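Putative protease (PDB 3KD4) is of unknown function but, as an exported putative protease, may act on peptide substrates. Local coordinates at residues K58-Y63 against Y113-I118; I303-L308 against V330-D335. All blocks are in the same frame, centred on the assembly; numbering follows the deposited sequence.

Contact 1: residues K58-Y63 against Y113-I118. With PO4 (phosphate ion), chain C.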
ATOM      1  N   LYS A  58      -6.226 -17.400  22.007  1.00 18.43           N
ATOM      2  CA  LYS A  58      -6.302 -17.564  23.440  1.00 19.39           C
ATOM      3  C   LYS A  58      -6.067 -16.226  24.110  1.00 18.50           C
ATOM      4  O   LYS A  58      -5.003 -15.611  23.948  1.00 18.49           O
ATOM      5  CB  LYS A  58      -5.233 -18.551  23.844  1.00 20.24           C
ATOM      6  CG  LYS A  58      -4.943 -18.656  25.289  1.00 26.33           C
ATOM      7  CD  LYS A  58      -6.146 -19.080  26.093  1.00 33.99           C
ATOM      8  CE  LYS A  58      -5.707 -19.488  27.506  1.00 39.08           C
ATOM      9  NZ  LYS A  58      -4.425 -20.292  27.419  1.00 42.49           N
ATOM     10  N   ILE A  59      -7.026 -15.772  24.896  1.00 17.97           N
ATOM     11  CA  ILE A  59      -6.877 -14.482  25.568  1.00 18.14           C
ATOM     12  C   ILE A  59      -6.286 -14.775  26.919  1.00 18.38           C
ATOM     13  O   ILE A  59      -6.900 -15.460  27.704  1.00 19.88           O
ATOM     14  CB  ILE A  59      -8.224 -13.782  25.721  1.00 19.35           C
ATOM     15  CG1 ILE A  59      -8.923 -13.599  24.348  1.00 20.79           C
ATOM     16  CG2 ILE A  59      -8.064 -12.437  26.454  1.00 19.36           C
ATOM     17  CD1 ILE A  59      -8.308 -12.594  23.476  1.00 21.26           C
ATOM     18  N   HIS A  60      -5.098 -14.285  27.209  1.00 17.18           N
ATOM     19  CA  HIS A  60      -4.483 -14.547  28.483  1.00 16.97           C
ATOM     20  C   HIS A  60      -5.017 -13.616  29.545  1.00 16.88           C
ATOM     21  O   HIS A  60      -5.203 -14.024  30.680  1.00 16.51           O
ATOM     22  CB  HIS A  60      -2.958 -14.394  28.381  1.00 16.84           C
ATOM     23  CG  HIS A  60      -2.332 -15.373  27.434  1.00 16.26           C
ATOM     24  ND1 HIS A  60      -2.339 -16.739  27.668  1.00 17.02           N
ATOM     25  CD2 HIS A  60      -1.701 -15.192  26.249  1.00 15.00           C
ATOM     26  CE1 HIS A  60      -1.735 -17.351  26.657  1.00 16.38           C
ATOM     27  NE2 HIS A  60      -1.364 -16.436  25.772  1.00 16.51           N
ATOM     28  N   SER A  61      -5.193 -12.351  29.190  1.00 14.59           N
ATOM     29  CA  SER A  61      -5.785 -11.420  30.065  1.00 14.84           C
ATOM     30  C   SER A  61      -6.270 -10.197  29.258  1.00 14.22           C
ATOM     31  O   SER A  61      -5.755  -9.879  28.178  1.00 13.94           O
ATOM     32  CB  SER A  61      -4.799 -10.980  31.165  1.00 14.66           C
ATOM     33  OG  SER A  61      -3.691 -10.350  30.558  1.00 15.46           O
ATOM     34  N   SER A  62      -7.288  -9.562  29.807  1.00 14.56           N
ATOM     35  CA  SER A  62      -7.903  -8.370  29.238  1.00 14.68           C
ATOM     36  C   SER A  62      -8.606  -7.606  30.370  1.00 15.18           C
ATOM     37  O   SER A  62      -9.604  -8.084  30.967  1.00 15.16           O
ATOM     38  CB  SER A  62      -8.865  -8.719  28.086  1.00 15.48           C
ATOM     39  OG  SER A  62      -9.483  -7.526  27.533  1.00 14.72           O
ATOM     40  N   TYR A  63      -8.050  -6.444  30.678  1.00 14.68           N
ATOM     41  CA  TYR A  63      -8.587  -5.564  31.706  1.00 15.57           C
ATOM     42  C   TYR A  63      -8.134  -4.129  31.512  1.00 15.32           C
ATOM     43  O   TYR A  63      -7.185  -3.848  30.777  1.00 15.01           O
ATOM     44  CB  TYR A  63      -8.198  -6.036  33.114  1.00 15.25           C
ATOM     45  CG  TYR A  63      -6.717  -6.126  33.409  1.00 15.01           C
ATOM     46  CD1 TYR A  63      -5.984  -7.295  33.133  1.00 14.78           C
ATOM     47  CD2 TYR A  63      -6.052  -5.069  33.986  1.00 16.23           C
ATOM     48  CE1 TYR A  63      -4.639  -7.375  33.416  1.00 17.69           C
ATOM     49  CE2 TYR A  63      -4.726  -5.156  34.286  1.00 16.97           C
ATOM     50  CZ  TYR A  63      -4.020  -6.295  33.999  1.00 16.44           C
ATOM     51  OH  TYR A  63      -2.678  -6.322  34.302  1.00 20.12           O
ATOM     52  N   TYR A 113      -4.904  -3.178  29.336  1.00 13.44           N
ATOM     53  CA  TYR A 113      -3.985  -4.329  29.306  1.00 13.92           C
ATOM     54  C   TYR A 113      -4.609  -5.432  28.480  1.00 13.35           C
ATOM     55  O   TYR A 113      -5.736  -5.866  28.750  1.00 12.77           O
ATOM     56  CB  TYR A 113      -3.782  -4.870  30.717  1.00 13.94           C
ATOM     57  CG  TYR A 113      -2.855  -4.080  31.571  1.00 15.47           C
ATOM     58  CD1 TYR A 113      -3.223  -2.846  32.062  1.00 17.61           C
ATOM     59  CD2 TYR A 113      -1.599  -4.592  31.925  1.00 19.06           C
ATOM     60  CE1 TYR A 113      -2.381  -2.097  32.858  1.00 18.13           C
ATOM     61  CE2 TYR A 113      -0.726  -3.833  32.754  1.00 20.07           C
ATOM     62  CZ  TYR A 113      -1.147  -2.594  33.213  1.00 19.97           C
ATOM     63  OH  TYR A 113      -0.321  -1.819  34.017  1.00 20.10           O
ATOM     64  N   LEU A 114      -3.893  -5.901  27.480  1.00 12.40           N
ATOM     65  CA  LEU A 114      -4.354  -7.031  26.675  1.00 13.26           C
ATOM     66  C   LEU A 114      -3.171  -7.915  26.315  1.00 13.24           C
ATOM     67  O   LEU A 114      -2.187  -7.452  25.732  1.00 13.23           O
ATOM     68  CB  LEU A 114      -5.016  -6.537  25.375  1.00 13.51           C
ATOM     69  CG  LEU A 114      -5.563  -7.581  24.401  1.00 15.15           C
ATOM     70  CD1 LEU A 114      -6.668  -8.457  25.073  1.00 14.01           C
ATOM     71  CD2 LEU A 114      -6.083  -6.924  23.070  1.00 16.08           C
ATOM     72  N   ASP A 115      -3.335  -9.202  26.542  1.00 14.10           N
ATOM     73  CA  ASP A 115      -2.294 -10.204  26.335  1.00 13.41           C
ATOM     74  C   ASP A 115      -2.983 -11.409  25.724  1.00 14.47           C
ATOM     75  O   ASP A 115      -3.912 -11.968  26.332  1.00 15.09           O
ATOM     76  CB  ASP A 115      -1.669 -10.537  27.683  1.00 14.24           C
ATOM     77  CG  ASP A 115      -0.505 -11.537  27.576  1.00 15.51           C
ATOM     78  OD1 ASP A 115      -0.233 -12.045  26.472  1.00 15.28           O
ATOM     79  OD2 ASP A 115       0.102 -11.847  28.623  1.00 17.72           O
ATOM     80  N   TYR A 116      -2.623 -11.745  24.484  1.00 13.45           N
ATOM     81  CA  TYR A 116      -3.227 -12.882  23.798  1.00 14.30           C
ATOM     82  C   TYR A 116      -2.223 -13.636  22.961  1.00 13.77           C
ATOM     83  O   TYR A 116      -1.167 -13.083  22.578  1.00 13.12           O
ATOM     84  CB  TYR A 116      -4.400 -12.451  22.904  1.00 14.26           C
ATOM     85  CG  TYR A 116      -4.006 -11.671  21.685  1.00 15.70           C
ATOM     86  CD1 TYR A 116      -3.911 -10.293  21.719  1.00 14.75           C
ATOM     87  CD2 TYR A 116      -3.716 -12.321  20.484  1.00 17.40           C
ATOM     88  CE1 TYR A 116      -3.535  -9.558  20.585  1.00 17.14           C
ATOM     89  CE2 TYR A 116      -3.349 -11.605  19.349  1.00 18.88           C
ATOM     90  CZ  TYR A 116      -3.249 -10.230  19.408  1.00 19.49           C
ATOM     91  OH  TYR A 116      -2.888  -9.552  18.265  1.00 18.55           O
ATOM     92  N   SER A 117      -2.586 -14.871  22.624  1.00 13.79           N
ATOM     93  CA  SER A 117      -1.835 -15.670  21.671  1.00 14.67           C
ATOM     94  C   SER A 117      -2.711 -16.154  20.545  1.00 15.84           C
ATOM     95  O   SER A 117      -3.903 -16.467  20.738  1.00 16.24           O
ATOM     96  CB  SER A 117      -1.223 -16.908  22.309  1.00 15.11           C
ATOM     97  OG  SER A 117      -0.268 -16.585  23.305  1.00 16.27           O
ATOM     98  N   ILE A 118      -2.087 -16.292  19.390  1.00 15.76           N
ATOM     99  CA  ILE A 118      -2.636 -17.021  18.267  1.00 16.36           C
ATOM    100  C   ILE A 118      -1.745 -18.265  18.102  1.00 16.65           C
ATOM    101  O   ILE A 118      -0.532 -18.152  17.914  1.00 16.32           O
ATOM    102  CB  ILE A 118      -2.619 -16.174  16.998  1.00 16.98           C
ATOM    103  CG1 ILE A 118      -3.533 -14.948  17.202  1.00 17.57           C
ATOM    104  CG2 ILE A 118      -3.038 -17.048  15.787  1.00 16.85           C
ATOM    105  CD1 ILE A 118      -3.452 -13.902  16.061  1.00 22.04           C
TER
HETATM  106  P   PO4 C   2       3.260  -2.745  34.473  1.00 44.80           P
HETATM  107  O1  PO4 C   2       4.228  -2.635  35.618  1.00 46.73           O
HETATM  108  O2  PO4 C   2       1.811  -2.908  34.954  1.00 39.78           O
HETATM  109  O3  PO4 C   2       3.409  -1.486  33.635  1.00 44.91           O
HETATM  110  O4  PO4 C   2       3.727  -3.870  33.573  1.00 44.41           O
HETATM  111  O   HOH W   1      -1.319 -11.596  30.937  1.00 18.87           O
HETATM  112  O   HOH W   2      -7.992  -5.346  27.334  1.00 19.19           O
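Tyr113 and Tyr63 lay their rings nearly parallel, the planes 12° apart, yet offset so that little of one ring lies over the other. Instead Tyr113 CB sits over the middle of the Tyr63 ring in a CH-pi contact, 3.6 Å from its centroid, while Tyr63 OH reaches over a face of the Tyr113 ring and comes 3.1 Å from Tyr113 CD2. Tyr63 CG occupies the crowded position between its own backbone N and carbonyl carbon (chi1 59°); the far end of the side chain approaches Tyr113. Beyond the pair, Tyr113 OH donates to O2 of a phosphate ion at 2.6 Å, the oxygen lying near the plane of the ring. The two strands are antiparallel neighbours in the large mixed sheet of the DUF3857 region, with strand 23-33 next to 113-118, and a classic beta bulge interrupts their ladder where two residues, His60 and Ser61, stand opposite the single Asp115. Asp115 O there accepts two bonds, from His60 N at 2.7 Å and from Ser61 N at 3.2 Å. At the bulge His60 CB points toward the partner strand, and the imidazole donates from His60 NE2 to Ser117 OG at 2.7 Å, almost straight (167°) and in the ring plane. Ser117 OG has a second partner in Glu24 of strand 23-33. Asp115 OD2 forms a salt bridge with Arg26 and accepts from a water that also meets Ser61 OG.

Contact 2: residues I303-L308 against V330-D335; sequences IPSEVL and VKATVD
The antiparallel ladder in which Glu306 faces Lys331 belongs to the five-stranded sheet of the central region, where strands 305-312 and 327-334 run side by side. Glu306 N donates to Lys331 O at 3.0 Å and Lys331 N to Glu306 O at 2.9 Å, and Thr333 N extends the ladder to Pro304 O. The side chains of Glu306 and Lys331 lie alongside each other, pointing the same way. A bend at Lys331 chi3 (75°) carries CE beside the carboxylate, and Lys331 NZ reaches Glu306 OE1 at 3.3 Å, a salt bridge whose hydrogen bond is weak; OE2 of the same glutamate is held by Ser359. Leu308 crosses the lysine at about a right angle, its CD1 3.9 Å from Lys331 CB. On the other face of the sheet, Ser305 and Val307 pack on helix 287-300, a helix-on-sheet layout consistent with a transglutaminase-like core. Ser305 OG turns back to bond Ile303 O at 2.9 Å, approaching from above the carbonyl plane, and rests 3.7 Å from Ala332 CB. An alanine at Ser305 would probably leave Ile303 O without this donor and open a small gap against Ala332. Next to it, Ile303 CG2 meets Ala332 CB at 3.8 Å and Val334 CG2 at 4.1 Å, and helix 244-258 touches both Ile303 and Val334.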
ATOM      1  N   ILE A 303       2.567 -16.594 -24.398  1.00 22.72           N
ATOM      2  CA  ILE A 303       3.245 -15.358 -23.937  1.00 21.91           C
ATOM      3  C   ILE A 303       4.062 -15.723 -22.700  1.00 21.46           C
ATOM      4  O   ILE A 303       3.503 -15.995 -21.615  1.00 20.66           O
ATOM      5  CB  ILE A 303       2.257 -14.219 -23.621  1.00 21.87           C
ATOM      6  CG1 ILE A 303       1.319 -13.972 -24.809  1.00 22.29           C
ATOM      7  CG2 ILE A 303       2.990 -12.916 -23.230  1.00 22.08           C
ATOM      8  CD1 ILE A 303       1.989 -13.416 -26.049  1.00 22.59           C
ATOM      9  N   PRO A 304       5.392 -15.772 -22.852  1.00 21.50           N
ATOM     10  CA  PRO A 304       6.158 -16.182 -21.694  1.00 21.24           C
ATOM     11  C   PRO A 304       5.962 -15.174 -20.566  1.00 20.94           C
ATOM     12  O   PRO A 304       6.158 -13.968 -20.779  1.00 22.31           O
ATOM     13  CB  PRO A 304       7.594 -16.202 -22.223  1.00 21.58           C
ATOM     14  CG  PRO A 304       7.426 -16.406 -23.682  1.00 21.89           C
ATOM     15  CD  PRO A 304       6.250 -15.606 -24.040  1.00 21.36           C
ATOM     16  N   SER A 305       5.549 -15.676 -19.404  1.00 19.99           N
ATOM     17  CA  SER A 305       5.136 -14.846 -18.286  1.00 20.13           C
ATOM     18  C   SER A 305       5.568 -15.434 -16.945  1.00 18.90           C
ATOM     19  O   SER A 305       5.757 -16.655 -16.784  1.00 18.71           O
ATOM     20  CB  SER A 305       3.598 -14.650 -18.282  1.00 20.43           C
ATOM     21  OG  SER A 305       3.167 -14.036 -19.511  1.00 22.99           O
ATOM     22  N   GLU A 306       5.706 -14.555 -15.970  1.00 18.07           N
ATOM     23  CA  GLU A 306       6.067 -14.952 -14.606  1.00 18.53           C
ATOM     24  C   GLU A 306       5.444 -14.013 -13.573  1.00 17.95           C
ATOM     25  O   GLU A 306       5.315 -12.810 -13.821  1.00 17.68           O
ATOM     26  CB  GLU A 306       7.580 -14.840 -14.450  1.00 19.69           C
ATOM     27  CG  GLU A 306       8.346 -16.114 -14.478  1.00 23.73           C
ATOM     28  CD  GLU A 306       9.809 -15.901 -14.024  1.00 23.02           C
ATOM     29  OE1 GLU A 306      10.542 -15.229 -14.759  1.00 22.41           O
ATOM     30  OE2 GLU A 306      10.174 -16.382 -12.925  1.00 23.45           O
ATOM     31  N   VAL A 307       5.142 -14.543 -12.394  1.00 17.40           N
ATOM     32  CA  VAL A 307       4.687 -13.735 -11.268  1.00 16.96           C
ATOM     33  C   VAL A 307       5.903 -13.026 -10.656  1.00 17.82           C
ATOM     34  O   VAL A 307       7.018 -13.577 -10.603  1.00 18.19           O
ATOM     35  CB  VAL A 307       3.913 -14.598 -10.231  1.00 17.24           C
ATOM     36  CG1 VAL A 307       3.511 -13.773  -9.013  1.00 15.45           C
ATOM     37  CG2 VAL A 307       2.670 -15.247 -10.895  1.00 17.26           C
ATOM     38  N   LEU A 308       5.688 -11.785 -10.228  1.00 16.85           N
ATOM     39  CA  LEU A 308       6.706 -10.981  -9.569  1.00 16.27           C
ATOM     40  C   LEU A 308       6.219 -10.579  -8.194  1.00 15.69           C
ATOM     41  O   LEU A 308       5.045 -10.255  -8.005  1.00 16.11           O
ATOM     42  CB  LEU A 308       6.973  -9.696 -10.370  1.00 16.30           C
ATOM     43  CG  LEU A 308       7.227  -9.819 -11.875  1.00 16.56           C
ATOM     44  CD1 LEU A 308       7.513  -8.417 -12.477  1.00 16.96           C
ATOM     45  CD2 LEU A 308       8.400 -10.790 -12.148  1.00 14.14           C
ATOM     46  N   VAL A 330       2.635  -9.345 -12.755  1.00 16.82           N
ATOM     47  CA  VAL A 330       2.973 -10.354 -13.718  1.00 16.66           C
ATOM     48  C   VAL A 330       3.805  -9.680 -14.803  1.00 17.79           C
ATOM     49  O   VAL A 330       3.473  -8.589 -15.275  1.00 17.32           O
ATOM     50  CB  VAL A 330       1.708 -11.004 -14.288  1.00 16.98           C
ATOM     51  CG1 VAL A 330       2.028 -12.017 -15.423  1.00 14.54           C
ATOM     52  CG2 VAL A 330       0.922 -11.684 -13.153  1.00 16.55           C
ATOM     53  N   LYS A 331       4.898 -10.333 -15.170  1.00 17.54           N
ATOM     54  CA  LYS A 331       5.736  -9.933 -16.284  1.00 18.92           C
ATOM     55  C   LYS A 331       5.293 -10.750 -17.507  1.00 19.25           C
ATOM     56  O   LYS A 331       5.167 -11.970 -17.405  1.00 20.36           O
ATOM     57  CB  LYS A 331       7.190 -10.273 -15.907  1.00 19.90           C
ATOM     58  CG  LYS A 331       8.203 -10.292 -16.992  1.00 23.76           C
ATOM     59  CD  LYS A 331       9.621 -10.484 -16.398  1.00 29.12           C
ATOM     60  CE  LYS A 331       9.950 -11.898 -15.912  1.00 31.80           C
ATOM     61  NZ  LYS A 331      10.607 -12.761 -16.935  1.00 32.32           N
ATOM     62  N   ALA A 332       5.065 -10.084 -18.646  1.00 18.69           N
ATOM     63  CA  ALA A 332       4.731 -10.757 -19.917  1.00 18.01           C
ATOM     64  C   ALA A 332       5.720 -10.326 -20.994  1.00 17.09           C
ATOM     65  O   ALA A 332       5.945  -9.141 -21.200  1.00 15.15           O
ATOM     66  CB  ALA A 332       3.321 -10.436 -20.362  1.00 16.82           C
ATOM     67  N   THR A 333       6.321 -11.292 -21.670  1.00 17.89           N
ATOM     68  CA  THR A 333       7.276 -10.978 -22.738  1.00 19.54           C
ATOM     69  C   THR A 333       6.540 -10.999 -24.072  1.00 20.03           C
ATOM     70  O   THR A 333       6.062 -12.048 -24.484  1.00 20.58           O
ATOM     71  CB  THR A 333       8.405 -11.979 -22.769  1.00 19.95           C
ATOM     72  OG1 THR A 333       8.980 -12.029 -21.465  1.00 22.88           O
ATOM     73  CG2 THR A 333       9.483 -11.574 -23.805  1.00 20.88           C
ATOM     74  N   VAL A 334       6.422  -9.833 -24.700  1.00 20.64           N
ATOM     75  CA  VAL A 334       5.634  -9.649 -25.912  1.00 22.00           C
ATOM     76  C   VAL A 334       6.600  -9.238 -27.033  1.00 22.88           C
ATOM     77  O   VAL A 334       7.197  -8.152 -26.972  1.00 23.38           O
ATOM     78  CB  VAL A 334       4.562  -8.572 -25.678  1.00 22.38           C
ATOM     79  CG1 VAL A 334       3.847  -8.186 -26.982  1.00 22.55           C
ATOM     80  CG2 VAL A 334       3.565  -9.031 -24.556  1.00 23.20           C
ATOM     81  N   ASP A 335       6.796 -10.114 -28.021  1.00 23.27           N
ATOM     82  CA  ASP A 335       7.779  -9.843 -29.098  1.00 24.05           C
ATOM     83  C   ASP A 335       9.146  -9.427 -28.505  1.00 23.77           C
ATOM     84  O   ASP A 335       9.730  -8.414 -28.884  1.00 24.14           O
ATOM     85  CB  ASP A 335       7.266  -8.753 -30.049  1.00 23.71           C
ATOM     86  CG  ASP A 335       5.875  -9.020 -30.551  1.00 26.18           C
ATOM     87  OD1 ASP A 335       5.554 -10.199 -30.871  1.00 31.05           O
ATOM     88  OD2 ASP A 335       5.093  -8.042 -30.650  1.00 28.43           O
TER

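Contacts 1 and 2 belong to separate sheets and follow one another along the chain, contact 1 closing before contact 2 opens. Their centres are 46 Å apart and their nearest atoms about 26 Å apart, so neither touches the other. Both pair antiparallel strands, but contact 1 is broken by a bulge and contact 2 keeps a regular register. Each has a bound glycerol about 4 Å from one side chain, Ile59 in contact 1 and Val330 in contact 2; contact 1 also holds the phosphate. These small molecules probably come from the crystallisation liquor, and on their own they do not locate an active site.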